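Local structure of nitroreductase family protein (Sphingopyxis sp., 7DP1) at the interface of chains A and B. The protein catalyses the NADPH-dependent reduction of nitro groups with flavin mononucleotide as cofactor, and takes part in the breakdown of dinitroaniline herbicides. Numbering follows the deposited sequence. Chains: chain A/B, Nitroreductase family protein.

Contact 1: the interface of chains A and B. Residues chain A 34-35, 38, 57; chain B 222, 226, 228, 231.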
ATOM      1  N   LEU A  34      18.890  -1.015   8.479  1.00 48.85           N
ATOM      2  CA  LEU A  34      17.753  -0.183   8.071  1.00 47.33           C
ATOM      3  C   LEU A  34      18.001   0.398   6.697  1.00 49.43           C
ATOM      4  O   LEU A  34      17.111   0.408   5.835  1.00 44.68           O
ATOM      5  CB  LEU A  34      17.493   0.944   9.065  1.00 41.30           C
ATOM      6  CG  LEU A  34      16.613   0.660  10.280  1.00 47.14           C
ATOM      7  CD1 LEU A  34      16.305   1.957  11.022  1.00 54.64           C
ATOM      8  CD2 LEU A  34      15.326  -0.002   9.813  1.00 40.07           C
ATOM      9  N   ALA A  35      19.220   0.884   6.492  1.00 47.49           N
ATOM     10  CA  ALA A  35      19.600   1.444   5.197  1.00 43.76           C
ATOM     11  C   ALA A  35      19.467   0.382   4.126  1.00 50.09           C
ATOM     12  O   ALA A  35      18.967   0.679   3.058  1.00 56.40           O
ATOM     13  CB  ALA A  35      21.012   1.972   5.208  1.00 42.19           C
ATOM     14  N   PHE A  38      15.771  -0.191   3.226  1.00 39.14           N
ATOM     15  CA  PHE A  38      15.207   0.866   2.406  1.00 35.77           C
ATOM     16  C   PHE A  38      15.608   0.842   0.905  1.00 42.06           C
ATOM     17  O   PHE A  38      14.772   1.181   0.069  1.00 35.85           O
ATOM     18  CB  PHE A  38      15.576   2.212   3.036  1.00 42.72           C
ATOM     19  CG  PHE A  38      14.913   2.469   4.381  1.00 38.07           C
ATOM     20  CD1 PHE A  38      13.656   1.949   4.686  1.00 37.08           C
ATOM     21  CD2 PHE A  38      15.557   3.241   5.335  1.00 43.62           C
ATOM     22  CE1 PHE A  38      13.058   2.222   5.927  1.00 32.32           C
ATOM     23  CE2 PHE A  38      14.974   3.522   6.567  1.00 39.56           C
ATOM     24  CZ  PHE A  38      13.731   3.020   6.872  1.00 34.21           C
ATOM     25  N   VAL A  57      13.334   9.218   9.431  1.00 32.33           N
ATOM     26  CA  VAL A  57      13.605   8.200  10.439  1.00 33.84           C
ATOM     27  C   VAL A  57      14.270   8.810  11.641  1.00 44.92           C
ATOM     28  O   VAL A  57      15.373   9.369  11.529  1.00 43.33           O
ATOM     29  CB  VAL A  57      14.493   7.094   9.875  1.00 36.36           C
ATOM     30  CG1 VAL A  57      14.738   6.021  10.915  1.00 43.87           C
ATOM     31  CG2 VAL A  57      13.833   6.506   8.607  1.00 36.87           C
TER
ATOM     32  N   LEU B 222      18.468   6.818  -2.294  1.00 47.69           N
ATOM     33  CA  LEU B 222      17.887   6.995  -0.964  1.00 44.80           C
ATOM     34  C   LEU B 222      18.067   8.426  -0.430  1.00 47.78           C
ATOM     35  O   LEU B 222      17.327   8.872   0.463  1.00 44.69           O
ATOM     36  CB  LEU B 222      18.505   5.999   0.005  1.00 45.37           C
ATOM     37  CG  LEU B 222      17.923   4.592  -0.071  1.00 38.09           C
ATOM     38  CD1 LEU B 222      18.335   3.789   1.164  1.00 44.77           C
ATOM     39  CD2 LEU B 222      16.412   4.581  -0.313  1.00 36.53           C
ATOM     40  N   ILE B 226      15.079   9.178   2.159  1.00 35.63           N
ATOM     41  CA  ILE B 226      15.179   8.993   3.594  1.00 41.00           C
ATOM     42  C   ILE B 226      16.013  10.077   4.268  1.00 44.54           C
ATOM     43  O   ILE B 226      17.121  10.399   3.838  1.00 44.68           O
ATOM     44  CB  ILE B 226      15.783   7.625   3.960  1.00 43.12           C
ATOM     45  CG1 ILE B 226      15.128   6.499   3.142  1.00 46.27           C
ATOM     46  CG2 ILE B 226      15.622   7.377   5.458  1.00 37.37           C
ATOM     47  CD1 ILE B 226      13.682   6.199   3.504  1.00 47.00           C
ATOM     48  N   TRP B 228      17.639  10.899   8.050  1.00 40.34           N
ATOM     49  CA  TRP B 228      17.970  10.287   9.333  1.00 48.20           C
ATOM     50  C   TRP B 228      18.154  11.337  10.436  1.00 57.14           C
ATOM     51  O   TRP B 228      18.802  12.356  10.217  1.00 60.61           O
ATOM     52  CB  TRP B 228      19.240   9.440   9.199  1.00 46.70           C
ATOM     53  CG  TRP B 228      19.190   8.477   8.036  1.00 51.78           C
ATOM     54  CD1 TRP B 228      19.414   8.766   6.722  1.00 46.51           C
ATOM     55  CD2 TRP B 228      18.898   7.070   8.089  1.00 53.88           C
ATOM     56  NE1 TRP B 228      19.268   7.636   5.959  1.00 46.01           N
ATOM     57  CE2 TRP B 228      18.960   6.582   6.775  1.00 49.33           C
ATOM     58  CE3 TRP B 228      18.593   6.181   9.124  1.00 56.94           C
ATOM     59  CZ2 TRP B 228      18.740   5.245   6.466  1.00 51.81           C
ATOM     60  CZ3 TRP B 228      18.369   4.856   8.817  1.00 49.95           C
ATOM     61  CH2 TRP B 228      18.440   4.398   7.497  1.00 54.65           C
ATOM     62  N   PHE B 231      20.668   9.715  15.060  1.00 54.50           N
ATOM     63  CA  PHE B 231      21.576   8.575  15.000  1.00 53.45           C
ATOM     64  C   PHE B 231      22.986   9.055  15.296  1.00 56.76           C
ATOM     65  O   PHE B 231      23.187  10.252  15.473  1.00 62.22           O
ATOM     66  CB  PHE B 231      21.542   7.913  13.623  1.00 48.76           C
ATOM     67  CG  PHE B 231      20.273   7.166  13.330  1.00 52.36           C
ATOM     68  CD1 PHE B 231      20.259   5.781  13.338  1.00 54.51           C
ATOM     69  CD2 PHE B 231      19.106   7.847  13.005  1.00 49.19           C
ATOM     70  CE1 PHE B 231      19.095   5.085  13.043  1.00 54.77           C
ATOM     71  CE2 PHE B 231      17.936   7.158  12.727  1.00 49.92           C
ATOM     72  CZ  PHE B 231      17.932   5.774  12.739  1.00 53.10           C
TER

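Contact 2: the interface of chains A and B. Residues chain A 229-230; chain B 56-57, 62, 189.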
ATOM      1  N   GLN A 229     -15.359 -13.958 -11.723  1.00 49.69           N
ATOM      2  CA  GLN A 229     -16.251 -13.899 -12.883  1.00 58.42           C
ATOM      3  C   GLN A 229     -15.604 -14.480 -14.132  1.00 66.29           C
ATOM      4  O   GLN A 229     -14.478 -14.119 -14.485  1.00 61.33           O
ATOM      5  CB  GLN A 229     -16.677 -12.462 -13.162  1.00 52.46           C
ATOM      6  CG  GLN A 229     -17.577 -11.861 -12.112  1.00 55.23           C
ATOM      7  CD  GLN A 229     -18.047 -10.485 -12.500  1.00 61.01           C
ATOM      8  OE1 GLN A 229     -18.051 -10.134 -13.678  1.00 67.09           O
ATOM      9  NE2 GLN A 229     -18.430  -9.687 -11.514  1.00 59.46           N
ATOM     10  N   GLY A 230     -16.327 -15.385 -14.788  1.00 64.24           N
ATOM     11  CA  GLY A 230     -15.883 -15.981 -16.033  1.00 56.56           C
ATOM     12  C   GLY A 230     -15.048 -17.233 -15.854  1.00 55.81           C
ATOM     13  O   GLY A 230     -14.566 -17.804 -16.830  1.00 59.54           O
TER
ATOM     14  N   THR B  56     -12.695  -7.847  -7.679  1.00 45.34           N
ATOM     15  CA  THR B  56     -13.455  -8.626  -8.654  1.00 40.66           C
ATOM     16  C   THR B  56     -12.456  -9.163  -9.680  1.00 45.93           C
ATOM     17  O   THR B  56     -11.829  -8.395 -10.414  1.00 45.22           O
ATOM     18  CB  THR B  56     -14.548  -7.768  -9.325  1.00 45.76           C
ATOM     19  OG1 THR B  56     -15.444  -7.267  -8.321  1.00 50.48           O
ATOM     20  CG2 THR B  56     -15.347  -8.572 -10.356  1.00 49.56           C
ATOM     21  N   VAL B  57     -12.256 -10.476  -9.669  1.00 37.69           N
ATOM     22  CA  VAL B  57     -11.299 -11.122 -10.559  1.00 45.32           C
ATOM     23  C   VAL B  57     -12.009 -11.678 -11.792  1.00 50.40           C
ATOM     24  O   VAL B  57     -12.938 -12.481 -11.675  1.00 49.79           O
ATOM     25  CB  VAL B  57     -10.545 -12.233  -9.809  1.00 45.61           C
ATOM     26  CG1 VAL B  57      -9.474 -12.821 -10.669  1.00 44.21           C
ATOM     27  CG2 VAL B  57      -9.925 -11.653  -8.541  1.00 45.43           C
ATOM     28  N   ARG B  62     -16.193 -12.983 -19.568  1.00 56.67           N
ATOM     29  CA  ARG B  62     -16.458 -11.783 -18.780  1.00 65.87           C
ATOM     30  C   ARG B  62     -15.344 -10.759 -18.960  1.00 60.96           C
ATOM     31  O   ARG B  62     -15.595  -9.559 -19.103  1.00 52.28           O
ATOM     32  CB  ARG B  62     -16.628 -12.127 -17.300  1.00 67.67           C
ATOM     33  CG  ARG B  62     -17.818 -13.015 -17.033  1.00 78.42           C
ATOM     34  CD  ARG B  62     -19.104 -12.264 -17.283  1.00 88.26           C
ATOM     35  NE  ARG B  62     -20.277 -13.123 -17.108  1.00102.20           N
ATOM     36  CZ  ARG B  62     -20.882 -13.338 -15.944  1.00 99.61           C
ATOM     37  NH1 ARG B  62     -20.433 -12.746 -14.846  1.00 91.51           N
ATOM     38  NH2 ARG B  62     -21.941 -14.136 -15.881  1.00101.09           N
ATOM     39  N   LEU B 189     -19.085  -4.768 -14.569  1.00 57.90           N
ATOM     40  CA  LEU B 189     -18.762  -5.691 -13.483  1.00 58.55           C
ATOM     41  C   LEU B 189     -19.961  -5.896 -12.580  1.00 63.53           C
ATOM     42  O   LEU B 189     -19.966  -6.775 -11.724  1.00 70.12           O
ATOM     43  CB  LEU B 189     -17.577  -5.162 -12.653  1.00 48.60           C
ATOM     44  CG  LEU B 189     -16.203  -5.138 -13.312  1.00 48.92           C
ATOM     45  CD1 LEU B 189     -15.127  -4.614 -12.345  1.00 48.03           C
ATOM     46  CD2 LEU B 189     -15.840  -6.532 -13.816  1.00 44.45           C
TER

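Contact 3: the interface of chains A and B. Residues chain A 42-45; chain B 15, 18, 219.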
ATOM      1  N   GLN A  42      12.642   0.375  -2.033  1.00 32.15           N
ATOM      2  CA  GLN A  42      12.462   1.364  -3.086  1.00 29.77           C
ATOM      3  C   GLN A  42      12.043   0.662  -4.386  1.00 36.02           C
ATOM      4  O   GLN A  42      11.539   1.307  -5.299  1.00 29.64           O
ATOM      5  CB  GLN A  42      13.741   2.180  -3.296  1.00 34.97           C
ATOM      6  CG  GLN A  42      13.547   3.501  -4.077  1.00 37.78           C
ATOM      7  CD  GLN A  42      12.695   4.536  -3.313  1.00 37.01           C
ATOM      8  OE1 GLN A  42      12.557   4.472  -2.077  1.00 31.89           O
ATOM      9  NE2 GLN A  42      12.122   5.499  -4.055  1.00 29.72           N
ATOM     10  N   ARG A  43      12.224  -0.657  -4.464  1.00 28.00           N
ATOM     11  CA  ARG A  43      11.774  -1.391  -5.662  1.00 32.26           C
ATOM     12  C   ARG A  43      10.268  -1.557  -5.693  1.00 31.45           C
ATOM     13  O   ARG A  43       9.726  -2.182  -6.601  1.00 27.31           O
ATOM     14  CB  ARG A  43      12.418  -2.777  -5.751  1.00 31.83           C
ATOM     15  CG  ARG A  43      13.960  -2.744  -5.795  1.00 33.93           C
ATOM     16  CD  ARG A  43      14.497  -1.840  -6.906  1.00 38.43           C
ATOM     17  NE  ARG A  43      13.933  -2.163  -8.213  1.00 39.33           N
ATOM     18  CZ  ARG A  43      14.349  -1.637  -9.360  1.00 39.60           C
ATOM     19  NH1 ARG A  43      15.392  -0.818  -9.370  1.00 36.54           N
ATOM     20  NH2 ARG A  43      13.755  -1.976 -10.502  1.00 40.37           N
ATOM     21  N   ALA A  44       9.581  -1.006  -4.703  1.00 30.90           N
ATOM     22  CA  ALA A  44       8.126  -0.995  -4.752  1.00 25.50           C
ATOM     23  C   ALA A  44       7.666  -0.255  -5.995  1.00 25.15           C
ATOM     24  O   ALA A  44       8.335   0.688  -6.457  1.00 26.69           O
ATOM     25  CB  ALA A  44       7.525  -0.339  -3.482  1.00 25.93           C
ATOM     26  N   PRO A  45       6.541  -0.704  -6.577  1.00 25.62           N
ATOM     27  CA  PRO A  45       6.035   0.010  -7.752  1.00 29.49           C
ATOM     28  C   PRO A  45       5.276   1.248  -7.343  1.00 28.73           C
ATOM     29  O   PRO A  45       4.914   1.424  -6.171  1.00 22.94           O
ATOM     30  CB  PRO A  45       5.099  -1.016  -8.409  1.00 25.31           C
ATOM     31  CG  PRO A  45       4.518  -1.731  -7.229  1.00 28.97           C
ATOM     32  CD  PRO A  45       5.642  -1.798  -6.174  1.00 20.92           C
TER
ATOM     33  N   LEU B  15      10.777  -9.037  -3.997  1.00 36.44           N
ATOM     34  CA  LEU B  15      10.760  -7.588  -4.200  1.00 37.03           C
ATOM     35  C   LEU B  15      11.643  -7.209  -5.371  1.00 37.41           C
ATOM     36  O   LEU B  15      11.242  -6.432  -6.222  1.00 39.75           O
ATOM     37  CB  LEU B  15      11.220  -6.871  -2.946  1.00 40.17           C
ATOM     38  CG  LEU B  15      10.068  -6.349  -2.092  1.00 48.54           C
ATOM     39  CD1 LEU B  15      10.559  -6.074  -0.694  1.00 55.19           C
ATOM     40  CD2 LEU B  15       9.447  -5.093  -2.717  1.00 40.93           C
ATOM     41  N   ARG B  18      10.110  -8.680  -8.783  1.00 33.53           N
ATOM     42  CA  ARG B  18       8.800  -8.181  -9.210  1.00 36.03           C
ATOM     43  C   ARG B  18       8.977  -6.957 -10.093  1.00 39.52           C
ATOM     44  O   ARG B  18       9.647  -5.981  -9.709  1.00 35.31           O
ATOM     45  CB  ARG B  18       7.896  -7.790  -8.021  1.00 32.50           C
ATOM     46  CG  ARG B  18       6.503  -7.281  -8.452  1.00 30.05           C
ATOM     47  CD  ARG B  18       6.048  -5.978  -7.692  1.00 24.11           C
ATOM     48  NE  ARG B  18       6.985  -4.876  -7.902  1.00 27.88           N
ATOM     49  CZ  ARG B  18       6.988  -4.073  -8.966  1.00 33.26           C
ATOM     50  NH1 ARG B  18       6.103  -4.242  -9.950  1.00 32.88           N
ATOM     51  NH2 ARG B  18       7.896  -3.103  -9.061  1.00 33.78           N
ATOM     52  N   ARG B 219      15.072   3.424 -10.182  1.00 36.90           N
ATOM     53  CA  ARG B 219      14.514   4.043  -8.962  1.00 33.38           C
ATOM     54  C   ARG B 219      15.463   5.148  -8.510  1.00 41.55           C
ATOM     55  O   ARG B 219      16.666   5.092  -8.782  1.00 34.59           O
ATOM     56  CB  ARG B 219      14.333   3.044  -7.830  1.00 35.26           C
ATOM     57  CG  ARG B 219      13.254   2.022  -8.056  1.00 36.25           C
ATOM     58  CD  ARG B 219      11.832   2.617  -8.118  1.00 28.94           C
ATOM     59  NE  ARG B 219      10.870   1.520  -8.102  1.00 29.10           N
ATOM     60  CZ  ARG B 219      10.594   0.756  -9.159  1.00 34.32           C
ATOM     61  NH1 ARG B 219      11.184   0.982 -10.328  1.00 33.70           N
ATOM     62  NH2 ARG B 219       9.738  -0.249  -9.043  1.00 34.42           N
TER
HETATM   63  O   HOH W   1       8.846  -4.719  -5.963  1.00 35.86           O
HETATM   64  O   HOH W   2      12.478  -4.725  -8.593  1.00 40.72           O

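Contact 1: the interface of chains A and B
B:Trp228 lays the six-membered end of its indole against helix 31-41 of chain A, where A:Phe38 meets it. The two aromatic side chains run antiparallel, one passing the other. The phenyl edge (CD2, CE2) comes over the rim of one indole face, the rings inclined: CE2 of A:Phe38 is 3.7 Å from CH2 of B:Trp228, and CZ2 of B:Trp228 lies at the phenyl edge, in its plane. One phenyl face carries the CD1 methyl of B:Ile226, 3.9 Å above the plane; these side chains cross at about a right angle. The isoleucine's CG2 sits 3.6 Å above the indole of B:Trp228, two residues along the same strand, on the face A:Phe38 approaches, so a branched residue braces both rings. CG2 also meets CG2 of A:Val57 at 3.7 Å. At the indole's edge, in plane, stands CB of A:Leu34. CH2 of B:Trp228 comes to 3.9 Å from CA of A:Ala35, a closeness that the small side chain probably allows. B:Leu222 turns CG beside its backbone N (chi1 -80°), pointing its branch at A:Phe38, whose CB lies 3.7 Å from CD1. B:Phe231 brings CZ to CG1 of A:Val57, whose carbonyl O lies in plane at the ring edge. Strand 226-229 of chain B pairs in parallel with strand 54-59 of chain A, bridging B:Trp228 to A:Val57. The patch thus fastens the C-terminal arm of one subunit onto the sheet and helix of the other.

Contact 2: the interface of chains A and B
A:Gln229 and B:Arg62 bury most of the surface in this patch, and their side chains cross at about a right angle. A:Gln229 ends the strand 226-229, whose backbone is tied to strand 54-59 of chain B: its N donates to the carbonyl O of B:Val57 at 2.8 Å, approaching nearly along the C=O axis. The side chain starts with CG anti to the carbonyl carbon (chi1 -68°) and runs extended beyond it, which carries the amide to the end of helix 182-189. There NE2 donates to the carbonyl O of B:Leu189 at 3.3 Å, a long but fairly straight bond (162° at H) with the acceptor close to the amide plane and the donor tilted somewhat from the B:Leu189 carbonyl plane. Glutamine suits this place because it combines reach with an N-H donor; an alanine here would probably leave the B:Leu189 carbonyl without this partner and open a gap beside B:Thr56, whose CG2 methyl lies 3.9 Å from CD of A:Gln229. On the other flank B:Arg62, from helix 60-75, bends at chi2 and uses its aliphatic part for packing. A:Gly230, with no side chain to intervene, brings its CA within 3.7 Å of CG of B:Arg62. Farther along, the amide and guanidinium planes stand 72° apart, with OE1 of A:Gln229 at the guanidinium edge, 3.7 Å from NH1 of B:Arg62.

Contact 3: the interface of chains A and B
The turn that follows helix 31-41 of chain A, residues 42-45, leads into one wall of the flavin pocket, to which A:Pro45, B:Arg18 and B:Arg219 belong. B:Arg219 grips the carbonyl O of A:Ala44 side-on with two nitrogens, NE and NH2, each at 3.1 Å and both from the same face of the carbonyl plane. NH2 stands well above that plane, off a lone pair, whereas NE is only tilted from it; a weak bond also runs from NE to the O of A:Gln42. B:Arg18 donates from NH2 to the O of A:Arg43 at 3.2 Å, nearly straight (163° at H), with the acceptor close to its guanidinium plane. One face of that guanidinium lies over A:Pro45, whose CB is 3.4 Å above the plane, toward the rim; the compact, rigid proline ring offers an apolar surface. A:Arg43, bent at chi2 and chi3, stacks its guanidinium on that of B:Arg219, their planes 24° apart. Water 1 joins NE of B:Arg18, at 2.7 Å, to the carbonyls of A:Arg43 and B:Leu15, and water 2 links NE of A:Arg43 to the carbonyl O atoms of B:Leu15 and B:Arg18. Arginine suits both B positions by giving several N-H donors to backbone carbonyls, and the network joins the two subunits where they share the FMN-binding site.

Contacts 1 and 3 lie on neighbouring parts of the interface, with C-alpha centres about 16 Å apart: helix 31-41 of chain A serves contact 1, and the turn after it serves contact 3, while B:Arg219 shortly precedes the arm used in contact 1. The C-alpha centre of contact 2 lies about 42 Å from that of contact 1 and about 28 Å from that of contact 3. Contact 2 uses strands 226-229 and 54-59, as contact 1 does, with the chains exchanged. The exchange reflects the two-fold symmetry of the interface, which gives every contact a twin, and reciprocal C-terminal arms embrace the partner at both ends of a dimer whose flavin sites draw on both subunits.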